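Local coordinates for protein SSD1 (Saccharomyces cerevisiae S288C, PDB 7AM1), which binds mRNA through regulatory elements in the untranslated regions and represses translation, as a non-enzymatic pseudonuclease of the RNase II family, at residues Leu739-Asp747 with Phe771-Leu780; Asn804-Ser812 with Leu893-Leu901. All coordinates share one frame; numbering follows the deposited sequence. Where two conformers were deposited one is given.

Contact 1 of 2, residues Leu739-Asp747 with Phe771-Leu780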
# COMPACT_ATOMS: atom_id res chain seq x y z
N LEU A 739 10.58 -16.28 -6.49
CA LEU A 739 11.21 -15.30 -5.61
C LEU A 739 11.80 -15.93 -4.36
O LEU A 739 12.89 -15.53 -3.93
CB LEU A 739 10.19 -14.23 -5.22
CG LEU A 739 10.72 -12.97 -4.53
CD1 LEU A 739 11.82 -12.33 -5.35
CD2 LEU A 739 9.58 -11.98 -4.31
N GLN A 740 11.11 -16.91 -3.77
CA GLN A 740 11.59 -17.61 -2.58
C GLN A 740 11.15 -19.07 -2.66
O GLN A 740 10.06 -19.37 -3.14
CB GLN A 740 11.05 -16.98 -1.29
CG GLN A 740 11.71 -15.66 -0.88
CD GLN A 740 13.16 -15.83 -0.46
OE1 GLN A 740 13.45 -16.23 0.68
NE2 GLN A 740 14.08 -15.54 -1.36
N VAL A 741 12.00 -19.96 -2.16
CA VAL A 741 11.71 -21.38 -2.11
C VAL A 741 11.66 -21.82 -0.65
O VAL A 741 12.47 -21.38 0.17
CB VAL A 741 12.76 -22.20 -2.89
CG1 VAL A 741 12.51 -23.69 -2.72
CG2 VAL A 741 12.72 -21.84 -4.36
N TYR A 742 10.68 -22.66 -0.34
CA TYR A 742 10.50 -23.19 1.00
C TYR A 742 10.42 -24.71 0.92
O TYR A 742 10.48 -25.31 -0.15
CB TYR A 742 9.25 -22.60 1.67
CG TYR A 742 9.15 -21.09 1.57
CD1 TYR A 742 9.94 -20.27 2.36
CD2 TYR A 742 8.27 -20.50 0.68
CE1 TYR A 742 9.85 -18.89 2.27
CE2 TYR A 742 8.17 -19.12 0.58
CZ TYR A 742 8.96 -18.32 1.38
OH TYR A 742 8.86 -16.95 1.28
N GLU A 743 10.26 -25.34 2.09
CA GLU A 743 10.28 -26.79 2.18
C GLU A 743 9.11 -27.44 1.44
O GLU A 743 9.25 -28.54 0.89
CB GLU A 743 10.29 -27.21 3.65
CG GLU A 743 9.14 -26.67 4.47
CD GLU A 743 9.05 -27.30 5.84
OE1 GLU A 743 9.99 -28.04 6.21
OE2 GLU A 743 8.04 -27.06 6.54
N SER A 744 7.94 -26.79 1.42
CA SER A 744 6.77 -27.40 0.78
C SER A 744 5.97 -26.37 -0.00
O SER A 744 4.78 -26.59 -0.27
CB SER A 744 5.92 -28.11 1.85
OG SER A 744 4.74 -28.69 1.30
N SER A 745 6.59 -25.27 -0.42
CA SER A 745 5.91 -24.21 -1.14
C SER A 745 6.99 -23.29 -1.70
O SER A 745 8.17 -23.44 -1.40
CB SER A 745 4.95 -23.43 -0.24
OG SER A 745 5.63 -22.83 0.85
N PHE A 746 6.56 -22.35 -2.54
CA PHE A 746 7.47 -21.34 -3.04
C PHE A 746 6.66 -20.15 -3.51
O PHE A 746 5.50 -20.29 -3.91
CB PHE A 746 8.37 -21.88 -4.16
CG PHE A 746 7.63 -22.43 -5.36
CD1 PHE A 746 7.14 -23.73 -5.35
CD2 PHE A 746 7.44 -21.66 -6.49
CE1 PHE A 746 6.47 -24.26 -6.45
CE2 PHE A 746 6.77 -22.18 -7.60
CZ PHE A 746 6.28 -23.48 -7.57
N ASP A 747 7.28 -18.97 -3.46
CA ASP A 747 6.65 -17.73 -3.87
C ASP A 747 7.04 -17.39 -5.30
O ASP A 747 8.20 -17.57 -5.70
CB ASP A 747 7.03 -16.59 -2.93
CG ASP A 747 6.59 -16.84 -1.50
OD1 ASP A 747 5.64 -17.63 -1.31
OD2 ASP A 747 7.19 -16.24 -0.57
N PHE A 771 13.58 -30.99 -0.21
CA PHE A 771 14.03 -29.62 -0.04
C PHE A 771 15.50 -29.60 0.36
O PHE A 771 15.90 -30.29 1.31
CB PHE A 771 13.18 -28.90 1.02
CG PHE A 771 13.64 -27.51 1.31
CD1 PHE A 771 13.49 -26.50 0.37
CD2 PHE A 771 14.20 -27.20 2.53
CE1 PHE A 771 13.90 -25.22 0.64
CE2 PHE A 771 14.62 -25.92 2.81
CZ PHE A 771 14.47 -24.93 1.87
N ASP A 772 16.29 -28.82 -0.36
CA ASP A 772 17.71 -28.64 -0.10
C ASP A 772 17.87 -27.23 0.46
O ASP A 772 17.93 -26.25 -0.30
CB ASP A 772 18.52 -28.85 -1.38
CG ASP A 772 20.01 -28.70 -1.16
OD1 ASP A 772 20.42 -28.27 -0.06
OD2 ASP A 772 20.78 -29.02 -2.09
N GLY A 773 17.95 -27.13 1.79
CA GLY A 773 18.00 -25.84 2.45
C GLY A 773 19.29 -25.08 2.23
O GLY A 773 19.31 -23.85 2.37
N THR A 774 20.38 -25.78 1.92
CA THR A 774 21.65 -25.10 1.67
C THR A 774 21.64 -24.41 0.31
O THR A 774 22.06 -23.26 0.19
CB THR A 774 22.81 -26.10 1.75
OG1 THR A 774 22.76 -26.98 0.62
CG2 THR A 774 22.72 -26.92 3.03
N ASN A 775 21.15 -25.10 -0.72
CA ASN A 775 21.13 -24.56 -2.07
C ASN A 775 19.82 -23.88 -2.43
O ASN A 775 19.71 -23.33 -3.53
CB ASN A 775 21.38 -25.69 -3.08
CG ASN A 775 22.80 -26.24 -3.01
OD1 ASN A 775 23.57 -25.89 -2.12
ND2 ASN A 775 23.13 -27.12 -3.95
N ARG A 776 18.84 -23.85 -1.52
CA ARG A 776 17.56 -23.20 -1.79
C ARG A 776 16.92 -23.77 -3.06
O ARG A 776 16.61 -23.06 -4.01
CB ARG A 776 17.74 -21.68 -1.89
CG ARG A 776 18.51 -21.06 -0.72
CD ARG A 776 17.62 -20.83 0.50
NE ARG A 776 16.51 -19.94 0.17
CZ ARG A 776 15.42 -19.76 0.92
NH1 ARG A 776 15.28 -20.42 2.07
NH2 ARG A 776 14.48 -18.92 0.53
N VAL A 777 16.71 -25.09 -3.05
CA VAL A 777 16.17 -25.80 -4.20
C VAL A 777 15.10 -26.76 -3.70
O VAL A 777 15.35 -27.57 -2.80
CB VAL A 777 17.25 -26.57 -4.98
CG1 VAL A 777 16.62 -27.52 -5.98
CG2 VAL A 777 18.18 -25.60 -5.69
N LEU A 778 13.92 -26.68 -4.30
CA LEU A 778 12.80 -27.55 -3.99
C LEU A 778 12.56 -28.47 -5.18
O LEU A 778 12.40 -28.00 -6.31
CB LEU A 778 11.55 -26.73 -3.67
CG LEU A 778 10.22 -27.46 -3.56
CD1 LEU A 778 10.18 -28.29 -2.30
CD2 LEU A 778 9.08 -26.45 -3.56
N GLU A 779 12.57 -29.77 -4.93
CA GLU A 779 12.35 -30.76 -5.98
C GLU A 779 10.96 -31.35 -5.80
O GLU A 779 10.69 -32.04 -4.81
CB GLU A 779 13.43 -31.84 -5.95
CG GLU A 779 14.81 -31.30 -6.33
CD GLU A 779 15.83 -32.39 -6.55
OE1 GLU A 779 15.54 -33.57 -6.23
OE2 GLU A 779 16.93 -32.08 -7.06
N LEU A 780 10.08 -31.06 -6.75
CA LEU A 780 8.73 -31.60 -6.76
C LEU A 780 8.74 -32.95 -7.47
O LEU A 780 9.26 -33.06 -8.58
CB LEU A 780 7.77 -30.64 -7.45
CG LEU A 780 7.74 -29.18 -6.96
CD1 LEU A 780 6.81 -28.34 -7.83
CD2 LEU A 780 7.32 -29.10 -5.51

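Contact 2 of 2, residues Asn804-Ser812 with Leu893-Leu901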
# COMPACT_ATOMS: atom_id res chain seq x y z
N ASN A 804 -15.62 -25.61 -1.12
CA ASN A 804 -17.06 -25.84 -1.19
C ASN A 804 -17.82 -24.54 -1.43
O ASN A 804 -18.92 -24.56 -1.99
CB ASN A 804 -17.53 -26.50 0.11
CG ASN A 804 -18.74 -27.38 -0.09
OD1 ASN A 804 -18.79 -28.20 -1.02
ND2 ASN A 804 -19.74 -27.23 0.78
N SER A 805 -17.25 -23.42 -1.02
CA SER A 805 -17.87 -22.11 -1.20
C SER A 805 -17.40 -21.39 -2.46
O SER A 805 -17.81 -20.25 -2.69
CB SER A 805 -17.59 -21.24 0.03
OG SER A 805 -16.21 -20.96 0.15
N ILE A 806 -16.57 -22.03 -3.28
CA ILE A 806 -16.13 -21.41 -4.52
C ILE A 806 -17.28 -21.39 -5.51
O ILE A 806 -17.90 -22.43 -5.80
CB ILE A 806 -14.93 -22.16 -5.11
CG1 ILE A 806 -13.70 -21.99 -4.22
CG2 ILE A 806 -14.66 -21.71 -6.54
CD1 ILE A 806 -12.52 -22.82 -4.69
N LYS A 807 -17.60 -20.20 -6.02
CA LYS A 807 -18.69 -20.05 -6.98
C LYS A 807 -18.23 -20.33 -8.41
O LYS A 807 -19.04 -20.73 -9.25
CB LYS A 807 -19.30 -18.65 -6.85
CG LYS A 807 -19.94 -18.41 -5.48
CD LYS A 807 -21.08 -17.40 -5.57
CE LYS A 807 -21.76 -17.21 -4.21
NZ LYS A 807 -20.90 -16.46 -3.24
N ASN A 808 -16.97 -20.04 -8.73
CA ASN A 808 -16.43 -20.24 -10.08
C ASN A 808 -15.61 -21.52 -10.08
O ASN A 808 -14.38 -21.51 -10.07
CB ASN A 808 -15.62 -19.02 -10.51
CG ASN A 808 -14.46 -18.70 -9.57
OD1 ASN A 808 -14.57 -18.82 -8.35
ND2 ASN A 808 -13.35 -18.26 -10.15
N LYS A 809 -16.31 -22.65 -10.14
CA LYS A 809 -15.66 -23.95 -9.94
C LYS A 809 -15.03 -24.53 -11.21
O LYS A 809 -14.20 -25.44 -11.09
CB LYS A 809 -16.67 -24.97 -9.41
CG LYS A 809 -17.19 -24.68 -8.00
CD LYS A 809 -17.78 -25.93 -7.38
CE LYS A 809 -18.18 -25.70 -5.93
NZ LYS A 809 -19.35 -24.79 -5.85
N PHE A 810 -15.34 -24.02 -12.39
CA PHE A 810 -14.94 -24.71 -13.61
C PHE A 810 -13.51 -24.35 -14.00
O PHE A 810 -13.14 -23.17 -14.03
CB PHE A 810 -15.88 -24.38 -14.77
CG PHE A 810 -15.39 -24.87 -16.09
CD1 PHE A 810 -15.36 -26.23 -16.38
CD2 PHE A 810 -14.92 -23.98 -17.05
CE1 PHE A 810 -14.89 -26.69 -17.59
CE2 PHE A 810 -14.45 -24.43 -18.26
CZ PHE A 810 -14.43 -25.79 -18.53
N ARG A 811 -12.70 -25.38 -14.28
CA ARG A 811 -11.34 -25.22 -14.78
C ARG A 811 -11.16 -26.09 -16.01
O ARG A 811 -11.42 -27.29 -15.97
CB ARG A 811 -10.29 -25.60 -13.73
CG ARG A 811 -9.99 -24.53 -12.69
CD ARG A 811 -10.90 -24.66 -11.49
NE ARG A 811 -10.28 -24.10 -10.30
CZ ARG A 811 -10.82 -24.12 -9.09
NH1 ARG A 811 -12.01 -24.68 -8.91
NH2 ARG A 811 -10.17 -23.58 -8.07
N SER A 812 -10.70 -25.47 -17.10
CA SER A 812 -10.33 -26.20 -18.30
C SER A 812 -8.99 -26.90 -18.11
O SER A 812 -8.29 -26.70 -17.12
CB SER A 812 -10.24 -25.26 -19.50
OG SER A 812 -9.07 -24.47 -19.39
N LEU A 893 -3.04 -19.22 -12.93
CA LEU A 893 -3.45 -18.08 -12.11
C LEU A 893 -4.96 -17.95 -12.13
O LEU A 893 -5.58 -17.97 -13.20
CB LEU A 893 -2.79 -16.79 -12.60
CG LEU A 893 -3.25 -15.48 -11.95
CD1 LEU A 893 -2.88 -15.42 -10.48
CD2 LEU A 893 -2.67 -14.27 -12.69
N ARG A 894 -5.55 -17.85 -10.94
CA ARG A 894 -6.99 -17.76 -10.76
C ARG A 894 -7.32 -16.83 -9.61
O ARG A 894 -6.54 -16.64 -8.68
CB ARG A 894 -7.59 -19.13 -10.47
CG ARG A 894 -8.55 -19.61 -11.49
CD ARG A 894 -8.96 -21.02 -11.13
NE ARG A 894 -9.87 -21.04 -9.99
CZ ARG A 894 -11.19 -21.08 -10.08
NH1 ARG A 894 -11.93 -21.10 -8.98
NH2 ARG A 894 -11.78 -21.11 -11.27
N ALA A 895 -8.54 -16.28 -9.66
CA ALA A 895 -9.17 -15.60 -8.54
C ALA A 895 -10.37 -16.44 -8.09
O ALA A 895 -11.35 -16.57 -8.83
CB ALA A 895 -9.61 -14.18 -8.93
N GLU A 896 -10.28 -17.01 -6.88
CA GLU A 896 -11.38 -17.79 -6.32
C GLU A 896 -12.48 -16.83 -5.86
O GLU A 896 -12.22 -15.95 -5.03
CB GLU A 896 -10.93 -18.63 -5.12
CG GLU A 896 -9.61 -19.35 -5.25
CD GLU A 896 -9.66 -20.55 -6.17
OE1 GLU A 896 -10.76 -20.88 -6.66
OE2 GLU A 896 -8.59 -21.15 -6.39
N VAL A 897 -13.68 -16.99 -6.39
CA VAL A 897 -14.80 -16.12 -6.04
C VAL A 897 -15.66 -16.83 -5.00
O VAL A 897 -15.89 -18.04 -5.09
CB VAL A 897 -15.63 -15.78 -7.29
CG1 VAL A 897 -16.87 -14.98 -6.92
CG2 VAL A 897 -14.77 -15.02 -8.30
N GLY A 898 -16.14 -16.06 -4.02
CA GLY A 898 -16.96 -16.62 -2.96
C GLY A 898 -17.00 -15.81 -1.67
O GLY A 898 -18.05 -15.73 -1.03
N MET A 899 -15.86 -15.24 -1.28
CA MET A 899 -15.77 -14.43 -0.07
C MET A 899 -16.06 -12.96 -0.38
O MET A 899 -16.18 -12.55 -1.53
CB MET A 899 -14.38 -14.57 0.56
CG MET A 899 -13.94 -16.01 0.72
SD MET A 899 -14.85 -16.88 2.00
CE MET A 899 -14.16 -18.52 1.80
N ALA A 900 -16.14 -12.16 0.69
CA ALA A 900 -16.31 -10.72 0.51
C ALA A 900 -15.26 -10.17 -0.44
O ALA A 900 -15.54 -9.29 -1.26
CB ALA A 900 -16.22 -10.00 1.86
N LEU A 901 -14.05 -10.70 -0.35
CA LEU A 901 -13.00 -10.36 -1.28
C LEU A 901 -12.57 -11.62 -2.01
O LEU A 901 -12.46 -12.69 -1.40
CB LEU A 901 -11.80 -9.75 -0.54
CG LEU A 901 -12.10 -8.53 0.33
CD1 LEU A 901 -10.82 -8.00 0.97
CD2 LEU A 901 -12.81 -7.43 -0.46

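Contact 1 of 2, residues Leu739-Asp747 with Phe771-Leu780
Phe771 meets Glu743 and Val741 with different parts of its ring. With CG anti to the backbone N (chi1 177°), the ring is carried across to the 739-747 hairpin, where Glu743 CA sits over one face, 3.9 Å from the ring centroid and 25° off its normal, a CH-pi contact. Gly773 N covers the opposite face near the rim, and Val741 CG1 comes up to the edge, 3.9 Å from Phe771 CE1. Trimming Phe771 to an alanine would probably leave Glu743 CA without the aromatic face it rests on and open a gap beside Val741 CG1. Past the turn, Arg776 and Val777 face Asp772 in a G1 beta bulge, and the Arg776 side chain doubles back. Arg776 NH2 comes within 2.9 Å of Gln740 OE1, but the angle is too poor for a hydrogen bond; the charge is answered by a salt bridge to Glu885. Leu778 fills the middle: its CB is pressed unusually close to Val741 CG1, at 3.3 Å, while CD1 lies 3.3 Å from Glu743 O. The other branch, Leu778 CD2, meets Phe746 CD1 at 3.8 Å, the two side chains crossing at about a right angle. Leu780 CD1 adds a longer contact, 4.3 Å from Phe746 CE1. Apolar packing thus joins two hairpins from different sheets within the C-terminal DIS3L2-like region. Phe746 also touches Val759 of strand 755-760 and Ile883 of strand 878-884, while helix 582-595 packs against Gln740 and Arg776.

Contact 2 of 2, residues Asn804-Ser812 with Leu893-Leu901
Asn808 and Arg894 are brought together by a chi1 of 58° in the first, which sets CG between the backbone N and the carbonyl carbon, and a bend at chi3 (74°) in the second. Arg894 then grips Asn808 O end-on, NH1 at 2.7 Å and NH2 at 2.9 Å, with the oxygen in the guanidinium plane. The Asn808 amide, lying over one guanidinium face, pairs with the strand end as a neighbouring backbone would: OD1 accepts from Val897 N at 2.8 Å and ND2 donates to Ala895 O at 2.9 Å. Lys807 N follows with a nearly straight bond to Val897 O, 2.9 Å long. Next door, Gly898 packs against Ser805 O, where a side chain would collide. Arg894 NH1 also forms a salt bridge of 2.6 Å to Glu896 OE1. In one of its two conformers, Arg811 stacks flat on the other face of the Arg894 guanidinium and brings its NH2 to 3.1 Å from Glu896 OE1; in the other, both contacts are doubtful. Arg894 NH2 additionally bonds Gly730 O, and Glu896 OE2 bonds Thr905 OG1. Four hydrogen bonds made by Asn808 fix this loop to the strand, while Glu896 probably balances Arg894 and, in that one conformer, Arg811.

Overall arrangement
Both segments of contact 1 precede those of contact 2 in the sequence, and the two contacts do not touch: their centres lie 27 Å apart and their nearest atoms about 11 Å. They are linked by one antiparallel sheet, in which strand 732-741, used by contact 1, is the direct neighbour of strand 888-896, used by contact 2. Contact 1 joins this sheet to a second one, containing strands 766-772 and 777-782, by apolar packing. Contact 2 instead relies on polar bonds. Contact 1 thus holds two sheets of the C-terminal region together, where the DIS3L2-like family belongs to the OB clan, and contact 2 fixes the loop before helix 814-827 to strand 888-896.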